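Long-range contacts in cytochrome P450 RhF (Acinetobacter radioresistens, PDB 6RO8), which probably oxidises organic substrates as a heme-thiolate monooxygenase, this chain being the heme domain of a longer protein that also carries reductase modules: residues A[240-248]-A[259-267]; A[21-32]-A[49-60]. All coordinates share one frame; numbering follows the deposited sequence.

Contact 1: residues A[240-248]-A[259-267]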
loop_
_atom_site.group_PDB
_atom_site.type_symbol
_atom_site.label_atom_id
_atom_site.label_comp_id
_atom_site.label_asym_id
_atom_site.label_seq_id
_atom_site.Cartn_x
_atom_site.Cartn_y
_atom_site.Cartn_z
ATOM N N TRP A 240 -8.405 -4.284 -16.854
ATOM C CA TRP A 240 -7.281 -3.372 -17.045
ATOM C C TRP A 240 -6.083 -4.060 -17.704
ATOM O O TRP A 240 -5.395 -3.455 -18.539
ATOM C CB TRP A 240 -6.870 -2.775 -15.716
ATOM C CG TRP A 240 -6.026 -1.583 -15.881
ATOM C CD1 TRP A 240 -6.050 -0.689 -16.914
ATOM C CD2 TRP A 240 -5.029 -1.131 -14.976
ATOM N NE1 TRP A 240 -5.121 0.302 -16.701
ATOM C CE2 TRP A 240 -4.478 0.049 -15.517
ATOM C CE3 TRP A 240 -4.546 -1.608 -13.753
ATOM C CZ2 TRP A 240 -3.470 0.759 -14.872
ATOM C CZ3 TRP A 240 -3.538 -0.917 -13.125
ATOM C CH2 TRP A 240 -3.015 0.258 -13.673
ATOM N N MET A 241 -5.818 -5.323 -17.357
ATOM C CA MET A 241 -4.679 -6.002 -17.970
ATOM C C MET A 241 -4.910 -6.223 -19.463
ATOM O O MET A 241 -3.978 -6.102 -20.268
ATOM C CB MET A 241 -4.398 -7.320 -17.248
ATOM C CG MET A 241 -3.711 -7.161 -15.899
ATOM S SD MET A 241 -2.238 -6.117 -16.003
ATOM C CE MET A 241 -1.315 -6.917 -17.323
ATOM N N TYR A 242 -6.155 -6.521 -19.858
ATOM C CA TYR A 242 -6.478 -6.592 -21.282
ATOM C C TYR A 242 -6.259 -5.254 -21.973
ATOM O O TYR A 242 -5.891 -5.219 -23.154
ATOM C CB TYR A 242 -7.922 -7.037 -21.484
ATOM C CG TYR A 242 -8.130 -8.495 -21.191
ATOM C CD1 TYR A 242 -7.576 -9.486 -22.012
ATOM C CD2 TYR A 242 -8.876 -8.888 -20.091
ATOM C CE1 TYR A 242 -7.765 -10.836 -21.734
ATOM C CE2 TYR A 242 -9.069 -10.230 -19.803
ATOM C CZ TYR A 242 -8.515 -11.198 -20.625
ATOM O OH TYR A 242 -8.720 -12.518 -20.311
ATOM N N ASP A 243 -6.482 -4.145 -21.267
ATOM C CA ASP A 243 -6.176 -2.847 -21.856
ATOM C C ASP A 243 -4.686 -2.728 -22.149
ATOM O O ASP A 243 -4.287 -2.347 -23.257
ATOM C CB ASP A 243 -6.639 -1.723 -20.936
ATOM C CG ASP A 243 -8.132 -1.722 -20.730
ATOM O OD1 ASP A 243 -8.865 -2.190 -21.624
ATOM O OD2 ASP A 243 -8.574 -1.258 -19.659
ATOM N N MET A 244 -3.845 -3.063 -21.168
ATOM C CA MET A 244 -2.406 -2.985 -21.390
ATOM C C MET A 244 -1.987 -3.878 -22.553
ATOM O O MET A 244 -1.275 -3.435 -23.464
ATOM C CB MET A 244 -1.637 -3.370 -20.121
ATOM C CG MET A 244 -2.274 -2.977 -18.814
ATOM S SD MET A 244 -1.078 -3.027 -17.466
ATOM C CE MET A 244 -2.076 -2.519 -16.069
ATOM N N ILE A 245 -2.412 -5.150 -22.527
ATOM C CA ILE A 245 -2.098 -6.087 -23.608
ATOM C C ILE A 245 -2.442 -5.465 -24.955
ATOM O O ILE A 245 -1.640 -5.478 -25.896
ATOM C CB ILE A 245 -2.851 -7.415 -23.404
ATOM C CG1 ILE A 245 -2.295 -8.207 -22.221
ATOM C CG2 ILE A 245 -2.791 -8.268 -24.661
ATOM C CD1 ILE A 245 -3.048 -9.515 -22.009
ATOM N N ALA A 246 -3.644 -4.890 -25.049
ATOM C CA ALA A 246 -4.066 -4.194 -26.258
ATOM C C ALA A 246 -3.134 -3.033 -26.596
ATOM O O ALA A 246 -2.680 -2.903 -27.740
ATOM C CB ALA A 246 -5.497 -3.706 -26.088
ATOM N N LYS A 247 -2.840 -2.168 -25.618
ATOM C CA LYS A 247 -1.953 -1.040 -25.895
ATOM C C LYS A 247 -0.558 -1.520 -26.293
ATOM O O LYS A 247 0.151 -0.835 -27.042
ATOM C CB LYS A 247 -1.888 -0.106 -24.681
ATOM C CG LYS A 247 -3.127 0.805 -24.516
ATOM C CD LYS A 247 -3.158 1.952 -25.530
ATOM C CE LYS A 247 -4.453 2.763 -25.428
ATOM N NZ LYS A 247 -4.289 4.175 -25.896
ATOM N N ASN A 248 -0.165 -2.708 -25.833
ATOM C CA ASN A 248 1.131 -3.247 -26.213
ATOM C C ASN A 248 1.161 -3.621 -27.690
ATOM O O ASN A 248 2.197 -3.487 -28.356
ATOM C CB ASN A 248 1.454 -4.458 -25.345
ATOM C CG ASN A 248 2.598 -5.260 -25.889
ATOM O OD1 ASN A 248 2.396 -6.256 -26.579
ATOM N ND2 ASN A 248 3.816 -4.825 -25.593
ATOM N N TYR A 259 7.208 -4.933 -19.377
ATOM C CA TYR A 259 6.269 -4.195 -18.547
ATOM C C TYR A 259 5.001 -5.005 -18.339
ATOM O O TYR A 259 4.432 -5.006 -17.244
ATOM C CB TYR A 259 5.934 -2.836 -19.156
ATOM C CG TYR A 259 4.688 -2.277 -18.525
ATOM C CD1 TYR A 259 4.734 -1.674 -17.269
ATOM C CD2 TYR A 259 3.450 -2.409 -19.153
ATOM C CE1 TYR A 259 3.584 -1.186 -16.680
ATOM C CE2 TYR A 259 2.309 -1.942 -18.578
ATOM C CZ TYR A 259 2.367 -1.328 -17.344
ATOM O OH TYR A 259 1.195 -0.869 -16.795
ATOM N N LEU A 260 4.544 -5.708 -19.375
ATOM C CA LEU A 260 3.346 -6.525 -19.218
ATOM C C LEU A 260 3.551 -7.583 -18.149
ATOM O O LEU A 260 2.724 -7.734 -17.240
ATOM C CB LEU A 260 2.966 -7.166 -20.553
ATOM C CG LEU A 260 2.093 -6.322 -21.481
ATOM C CD1 LEU A 260 2.741 -4.985 -21.822
ATOM C CD2 LEU A 260 1.776 -7.117 -22.747
ATOM N N HIS A 261 4.667 -8.298 -18.220
ATOM C CA HIS A 261 4.911 -9.363 -17.263
ATOM C C HIS A 261 5.193 -8.798 -15.879
ATOM O O HIS A 261 4.679 -9.312 -14.876
ATOM C CB HIS A 261 6.067 -10.228 -17.758
ATOM C CG HIS A 261 6.174 -11.548 -17.069
ATOM N ND1 HIS A 261 6.936 -12.584 -17.567
ATOM C CD2 HIS A 261 5.627 -12.000 -15.917
ATOM C CE1 HIS A 261 6.852 -13.617 -16.749
ATOM N NE2 HIS A 261 6.066 -13.288 -15.739
ATOM N N SER A 262 5.985 -7.725 -15.808
ATOM C CA SER A 262 6.290 -7.116 -14.517
ATOM C C SER A 262 5.036 -6.518 -13.878
ATOM O O SER A 262 4.770 -6.734 -12.687
ATOM C CB SER A 262 7.390 -6.061 -14.684
ATOM O OG SER A 262 8.618 -6.653 -15.128
ATOM N N MET A 263 4.239 -5.778 -14.657
ATOM C CA MET A 263 3.034 -5.179 -14.093
ATOM C C MET A 263 2.046 -6.252 -13.653
ATOM O O MET A 263 1.414 -6.124 -12.601
ATOM C CB MET A 263 2.394 -4.209 -15.092
ATOM C CG MET A 263 1.201 -3.407 -14.533
ATOM S SD MET A 263 1.646 -2.374 -13.114
ATOM C CE MET A 263 0.819 -0.844 -13.500
ATOM N N MET A 264 1.908 -7.322 -14.437
ATOM C CA MET A 264 1.036 -8.422 -14.036
ATOM C C MET A 264 1.294 -8.801 -12.585
ATOM O O MET A 264 0.387 -8.765 -11.747
ATOM C CB MET A 264 1.251 -9.636 -14.946
ATOM C CG MET A 264 0.236 -9.785 -16.065
ATOM S SD MET A 264 -1.486 -9.904 -15.523
ATOM C CE MET A 264 -1.450 -11.480 -14.709
ATOM N N MET A 265 2.548 -9.135 -12.259
ATOM C CA MET A 265 2.857 -9.603 -10.911
ATOM C C MET A 265 2.730 -8.498 -9.882
ATOM O O MET A 265 2.157 -8.712 -8.808
ATOM C CB MET A 265 4.258 -10.198 -10.849
ATOM C CG MET A 265 4.387 -11.201 -9.733
ATOM S SD MET A 265 6.092 -11.726 -9.423
ATOM C CE MET A 265 6.955 -10.186 -9.526
ATOM N N ALA A 266 3.252 -7.316 -10.188
ATOM C CA ALA A 266 3.185 -6.230 -9.222
ATOM C C ALA A 266 1.737 -5.809 -8.973
ATOM O O ALA A 266 1.300 -5.667 -7.821
ATOM C CB ALA A 266 4.029 -5.054 -9.716
ATOM N N ILE A 267 0.959 -5.651 -10.048
ATOM C CA ILE A 267 -0.396 -5.132 -9.892
ATOM C C ILE A 267 -1.302 -6.162 -9.217
ATOM O O ILE A 267 -2.283 -5.793 -8.558
ATOM C CB ILE A 267 -0.960 -4.646 -11.249
ATOM C CG1 ILE A 267 -1.953 -3.507 -11.010
ATOM C CG2 ILE A 267 -1.610 -5.785 -12.036
ATOM C CD1 ILE A 267 -1.404 -2.407 -10.110
#
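Met244 reaches across to Tyr259 and Met263 at the middle of this contact. The two helices run antiparallel, with segment axes 10.6 Å apart and at 171°. They correspond to the H helix and the first part of the long I-helix of the cytochrome P450 fold. Met244 SD lies 3.7 Å from Tyr259 CE2, a Met-aromatic contact in which the sulfur sits obliquely to the ring. The methyl beyond it, Met244 CE, lies 3.7 Å from Met263 CG. The chain of Met244 is extended past CG (chi2 -163°), and this carries the methyl between its partners. The same CE also lies over the centre of the Trp240 ring.

The six-membered part of that indole meets the other helix. Trp240 CZ3 is 3.7 Å from Ile267 CG1, and Trp240 CH2 is 4.0 Å from Met263 CE. Both partners cross the indole at about a right angle. Met241, bent at chi2 and chi3, turns its CE to within 3.5 Å of Met264 SD, while its own SD touches Ile267 CG2.

Further out, helix 207-233 backs this sulfur-rich layer: Met231 touches Met241 and Val227 touches Met264. Met129 packs on both Met244 and Tyr259. The Trp240 ring also meets Phe132 edge-to-face, its NE1 makes a weak hydrogen bond to Met129 O, and its side chain touches the heme.

At the far end, near the connection between the helices, Leu260 CD2 lies 4.2 Å from Ile245 CG1. Asn248 lies against the same leucine with its apolar base. Its amide ND2 is hydrogen-bonded to Val255 O, and Asn248 CB rests 3.7 Å from Leu260 CD2.

Contact 2: residues A[21-32]-A[49-60]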
loop_
_atom_site.group_PDB
_atom_site.type_symbol
_atom_site.label_atom_id
_atom_site.label_comp_id
_atom_site.label_asym_id
_atom_site.label_seq_id
_atom_site.Cartn_x
_atom_site.Cartn_y
_atom_site.Cartn_z
ATOM N N HIS A 21 20.032 16.245 22.100
ATOM C CA HIS A 21 20.123 16.235 20.643
ATOM C C HIS A 21 21.196 15.268 20.169
ATOM O O HIS A 21 20.990 14.527 19.203
ATOM C CB HIS A 21 20.407 17.635 20.106
ATOM C CG HIS A 21 20.085 17.787 18.652
ATOM N ND1 HIS A 21 21.037 17.682 17.660
ATOM C CD2 HIS A 21 18.905 17.997 18.020
ATOM C CE1 HIS A 21 20.461 17.838 16.480
ATOM N NE2 HIS A 21 19.169 18.030 16.671
ATOM N N ALA A 22 22.351 15.262 20.834
ATOM C CA ALA A 22 23.350 14.245 20.544
ATOM C C ALA A 22 22.726 12.855 20.603
ATOM O O ALA A 22 22.959 12.017 19.725
ATOM C CB ALA A 22 24.526 14.360 21.521
ATOM N N GLU A 23 21.895 12.600 21.620
ATOM C CA GLU A 23 21.260 11.295 21.714
ATOM C C GLU A 23 20.350 11.056 20.524
ATOM O O GLU A 23 20.307 9.946 19.982
ATOM C CB GLU A 23 20.481 11.171 23.019
ATOM C CG GLU A 23 20.041 9.747 23.315
ATOM C CD GLU A 23 19.326 9.616 24.636
ATOM O OE1 GLU A 23 19.989 9.285 25.647
ATOM O OE2 GLU A 23 18.102 9.855 24.659
ATOM N N LEU A 24 19.616 12.090 20.098
ATOM C CA LEU A 24 18.741 11.950 18.941
ATOM C C LEU A 24 19.533 11.569 17.692
ATOM O O LEU A 24 19.086 10.743 16.888
ATOM C CB LEU A 24 17.973 13.247 18.717
ATOM C CG LEU A 24 16.724 13.057 17.862
ATOM C CD1 LEU A 24 15.783 12.051 18.554
ATOM C CD2 LEU A 24 16.033 14.392 17.604
ATOM N N GLN A 25 20.719 12.152 17.515
ATOM C CA GLN A 25 21.501 11.827 16.328
ATOM C C GLN A 25 21.933 10.375 16.347
ATOM O O GLN A 25 21.844 9.682 15.329
ATOM C CB GLN A 25 22.701 12.759 16.219
ATOM C CG GLN A 25 22.352 14.174 16.601
ATOM C CD GLN A 25 23.103 15.205 15.803
ATOM O OE1 GLN A 25 22.812 15.424 14.624
ATOM N NE2 GLN A 25 24.071 15.855 16.440
ATOM N N GLN A 26 22.361 9.882 17.505
ATOM C CA GLN A 26 22.671 8.462 17.616
ATOM C C GLN A 26 21.432 7.598 17.363
ATOM O O GLN A 26 21.510 6.587 16.656
ATOM C CB GLN A 26 23.271 8.166 18.983
ATOM C CG GLN A 26 24.045 6.863 19.011
ATOM C CD GLN A 26 25.340 6.931 18.212
ATOM O OE1 GLN A 26 25.879 5.900 17.790
ATOM N NE2 GLN A 26 25.847 8.148 17.998
ATOM N N LYS A 27 20.279 7.971 17.936
ATOM C CA LYS A 27 19.074 7.188 17.685
ATOM C C LYS A 27 18.757 7.162 16.199
ATOM O O LYS A 27 18.342 6.130 15.661
ATOM C CB LYS A 27 17.880 7.741 18.466
ATOM C CG LYS A 27 17.917 7.528 19.969
ATOM C CD LYS A 27 16.532 7.133 20.478
ATOM C CE LYS A 27 15.869 8.240 21.298
ATOM N NZ LYS A 27 16.083 8.071 22.772
ATOM N N GLY A 28 18.964 8.294 15.518
ATOM C CA GLY A 28 18.713 8.346 14.088
ATOM C C GLY A 28 19.704 7.520 13.293
ATOM O O GLY A 28 19.320 6.801 12.364
ATOM N N LYS A 29 20.991 7.615 13.640
ATOM C CA LYS A 29 21.982 6.737 13.032
ATOM C C LYS A 29 21.572 5.279 13.168
ATOM O O LYS A 29 21.714 4.494 12.224
ATOM C CB LYS A 29 23.348 6.960 13.673
ATOM C CG LYS A 29 24.435 6.060 13.101
ATOM C CD LYS A 29 25.776 6.237 13.824
ATOM C CE LYS A 29 26.231 4.942 14.500
ATOM N NZ LYS A 29 27.255 5.192 15.558
ATOM N N ASN A 30 21.028 4.904 14.319
ATOM C CA ASN A 30 20.666 3.519 14.573
ATOM C C ASN A 30 19.237 3.188 14.194
ATOM O O ASN A 30 18.752 2.119 14.564
ATOM C CB ASN A 30 20.887 3.196 16.046
ATOM C CG ASN A 30 22.331 3.287 16.424
ATOM O OD1 ASN A 30 23.194 2.923 15.636
ATOM N ND2 ASN A 30 22.613 3.783 17.622
ATOM N N PHE A 31 18.545 4.065 13.480
ATOM C CA PHE A 31 17.106 3.896 13.383
ATOM C C PHE A 31 16.784 2.664 12.551
ATOM O O PHE A 31 17.119 2.593 11.363
ATOM C CB PHE A 31 16.436 5.140 12.803
ATOM C CG PHE A 31 14.942 5.117 12.951
ATOM C CD1 PHE A 31 14.156 4.442 12.035
ATOM C CD2 PHE A 31 14.320 5.732 14.029
ATOM C CE1 PHE A 31 12.776 4.392 12.181
ATOM C CE2 PHE A 31 12.926 5.680 14.179
ATOM C CZ PHE A 31 12.161 4.999 13.255
ATOM N N ASP A 32 16.142 1.688 13.195
ATOM C CA ASP A 32 15.768 0.427 12.566
ATOM C C ASP A 32 14.247 0.323 12.481
ATOM O O ASP A 32 13.561 0.235 13.510
ATOM C CB ASP A 32 16.346 -0.753 13.345
ATOM C CG ASP A 32 16.212 -2.065 12.603
ATOM O OD1 ASP A 32 15.561 -2.099 11.537
ATOM O OD2 ASP A 32 16.775 -3.070 13.080
ATOM N N PHE A 49 11.909 13.092 15.944
ATOM C CA PHE A 49 12.639 13.498 14.749
ATOM C C PHE A 49 11.892 14.577 13.972
ATOM O O PHE A 49 12.516 15.521 13.471
ATOM C CB PHE A 49 12.924 12.280 13.870
ATOM C CG PHE A 49 13.880 11.300 14.491
ATOM C CD1 PHE A 49 15.251 11.496 14.394
ATOM C CD2 PHE A 49 13.407 10.191 15.181
ATOM C CE1 PHE A 49 16.138 10.592 14.963
ATOM C CE2 PHE A 49 14.295 9.278 15.757
ATOM C CZ PHE A 49 15.660 9.480 15.650
ATOM N N ARG A 50 10.561 14.464 13.853
ATOM C CA ARG A 50 9.801 15.579 13.297
ATOM C C ARG A 50 10.142 16.868 14.025
ATOM O O ARG A 50 10.272 17.928 13.401
ATOM C CB ARG A 50 8.288 15.316 13.361
ATOM C CG ARG A 50 7.816 14.217 12.437
ATOM C CD ARG A 50 6.310 14.265 12.156
ATOM N NE ARG A 50 5.466 14.002 13.323
ATOM C CZ ARG A 50 5.275 12.804 13.862
ATOM N NH1 ARG A 50 5.894 11.754 13.359
ATOM N NH2 ARG A 50 4.468 12.660 14.910
ATOM N N ALA A 51 10.351 16.778 15.332
ATOM C CA ALA A 51 10.569 17.961 16.150
ATOM C C ALA A 51 11.968 18.544 15.968
ATOM O O ALA A 51 12.107 19.746 15.716
ATOM C CB ALA A 51 10.323 17.629 17.619
ATOM N N GLN A 52 13.019 17.717 16.093
ATOM C CA GLN A 52 14.381 18.234 16.207
ATOM C C GLN A 52 15.401 17.626 15.246
ATOM O O GLN A 52 16.584 17.974 15.340
ATOM C CB GLN A 52 14.905 18.058 17.649
ATOM C CG GLN A 52 13.924 18.462 18.754
ATOM C CD GLN A 52 13.866 19.971 18.972
ATOM O OE1 GLN A 52 14.703 20.716 18.462
ATOM N NE2 GLN A 52 12.859 20.429 19.713
ATOM N N LEU A 53 14.997 16.741 14.327
ATOM C CA LEU A 53 15.956 16.115 13.415
ATOM C C LEU A 53 15.212 15.555 12.205
ATOM O O LEU A 53 15.266 14.349 11.930
ATOM C CB LEU A 53 16.756 15.021 14.139
ATOM C CG LEU A 53 17.963 14.381 13.421
ATOM C CD1 LEU A 53 18.878 15.419 12.863
ATOM C CD2 LEU A 53 18.723 13.402 14.310
ATOM N N PRO A 54 14.545 16.426 11.442
ATOM C CA PRO A 54 13.495 15.963 10.512
ATOM C C PRO A 54 13.995 15.076 9.395
ATOM O O PRO A 54 13.262 14.189 8.940
ATOM C CB PRO A 54 12.913 17.274 9.965
ATOM C CG PRO A 54 13.350 18.318 10.929
ATOM C CD PRO A 54 14.674 17.888 11.448
ATOM N N ILE A 55 15.210 15.301 8.927
ATOM C CA ILE A 55 15.833 14.469 7.912
ATOM C C ILE A 55 17.141 13.951 8.480
ATOM O O ILE A 55 17.973 14.733 8.950
ATOM C CB ILE A 55 16.081 15.240 6.605
ATOM C CG1 ILE A 55 14.746 15.733 6.025
ATOM C CG2 ILE A 55 16.858 14.364 5.639
ATOM C CD1 ILE A 55 14.868 16.860 5.023
ATOM N N PHE A 56 17.314 12.637 8.463
ATOM C CA PHE A 56 18.532 12.061 8.999
ATOM C C PHE A 56 18.837 10.793 8.225
ATOM O O PHE A 56 17.961 10.211 7.585
ATOM C CB PHE A 56 18.395 11.795 10.503
ATOM C CG PHE A 56 17.342 10.778 10.838
ATOM C CD1 PHE A 56 16.023 11.170 11.054
ATOM C CD2 PHE A 56 17.672 9.424 10.940
ATOM C CE1 PHE A 56 15.053 10.243 11.358
ATOM C CE2 PHE A 56 16.702 8.489 11.246
ATOM C CZ PHE A 56 15.385 8.906 11.462
ATOM N N PHE A 57 20.097 10.384 8.263
ATOM C CA PHE A 57 20.519 9.162 7.598
ATOM C C PHE A 57 20.611 8.022 8.606
ATOM O O PHE A 57 21.292 8.142 9.632
ATOM C CB PHE A 57 21.859 9.335 6.884
ATOM C CG PHE A 57 22.239 8.141 6.083
ATOM C CD1 PHE A 57 21.630 7.903 4.859
ATOM C CD2 PHE A 57 23.165 7.215 6.570
ATOM C CE1 PHE A 57 21.942 6.780 4.116
ATOM C CE2 PHE A 57 23.490 6.081 5.820
ATOM C CZ PHE A 57 22.874 5.866 4.597
ATOM N N SER A 58 19.934 6.918 8.312
ATOM C CA SER A 58 20.013 5.728 9.143
ATOM C C SER A 58 21.041 4.777 8.531
ATOM O O SER A 58 20.869 4.291 7.404
ATOM C CB SER A 58 18.646 5.060 9.283
ATOM O OG SER A 58 18.760 3.775 9.891
ATOM N N GLU A 59 22.123 4.533 9.265
ATOM C CA GLU A 59 23.061 3.495 8.872
ATOM C C GLU A 59 22.483 2.112 9.092
ATOM O O GLU A 59 22.889 1.160 8.411
ATOM C CB GLU A 59 24.356 3.654 9.649
ATOM C CG GLU A 59 25.020 4.973 9.374
ATOM C CD GLU A 59 26.188 5.228 10.279
ATOM O OE1 GLU A 59 26.594 6.402 10.393
ATOM O OE2 GLU A 59 26.694 4.255 10.879
ATOM N N ALA A 60 21.532 1.988 10.018
ATOM C CA ALA A 60 20.903 0.700 10.249
ATOM C C ALA A 60 20.274 0.169 8.970
ATOM O O ALA A 60 20.226 -1.045 8.751
ATOM C CB ALA A 60 19.862 0.817 11.362
#
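His21 NE2 donates to the backbone carbonyl Gln52 O, 2.9 Å away, at the end of helix 47-52. The acceptor lies near the plane of the imidazole. With CG anti to the backbone N (chi1 -162°), the ring swings toward the end of the other helix.

At the other end of helix 20-29, Lys29 O accepts two weak bonds, from Glu59 N and from Ala60 N. Ser58 OG donates to Phe31 O; at 2.5 Å the pair is modelled rather short, so its length is doubtful. The same hydroxyl has a weak bond with Met61 N. Gly28 O receives Phe31 N, and Ser58 CA approaches it in a CA-H...O contact.

They lie where the N-terminal helix meets strand 55-58, at one edge of the mixed sheet of the P450 fold. An aromatic cluster lies between the polar ends. In offset edge-to-face pairs, Phe31 points its edge toward the face of Phe49 (planes at 89°) and Phe56 its edge toward the face of Phe31. Leu24 CD1 makes a CH-pi contact over a face of Phe49, 4.0 Å from the ring centroid, while Phe56 CZ covers the opposite face. The edges of Phe49 and Phe56 both come up to Gly28, which has no side chain: Phe49 CZ is 3.5 Å from Gly28 N, and Phe56 CE2 lies near Gly28 O.

Lys29 passes its CG and CD obliquely across the carboxylate of Glu59, but the charged Lys29 NZ and Glu59 OE2 remain 4.8 Å apart. That amine donates instead to Gln26 OE1. Asp32 OD1 takes Phe34 N, and Asp32 OD2 forms a salt bridge with Arg204.

Overall arrangement
The two contacts lie on opposite sides of the chain's centre, about 40 Å apart between their centres and about 24 Å between nearest atoms. They do not touch, and contact 2 closes along the chain before contact 1 opens. Contact 1 borders the active site: the side chain of Trp240 is about 4 Å from the heme, and that of Ile267 is about 4 Å from a bound histidine. Ile267 is also about 8 Å, between side chains, from Cys381, the axial ligand of the heme iron. Contact 2 belongs to the N-terminal sheet region, partly exposed and away from the heme, with its centre about 25 Å from that of the chain.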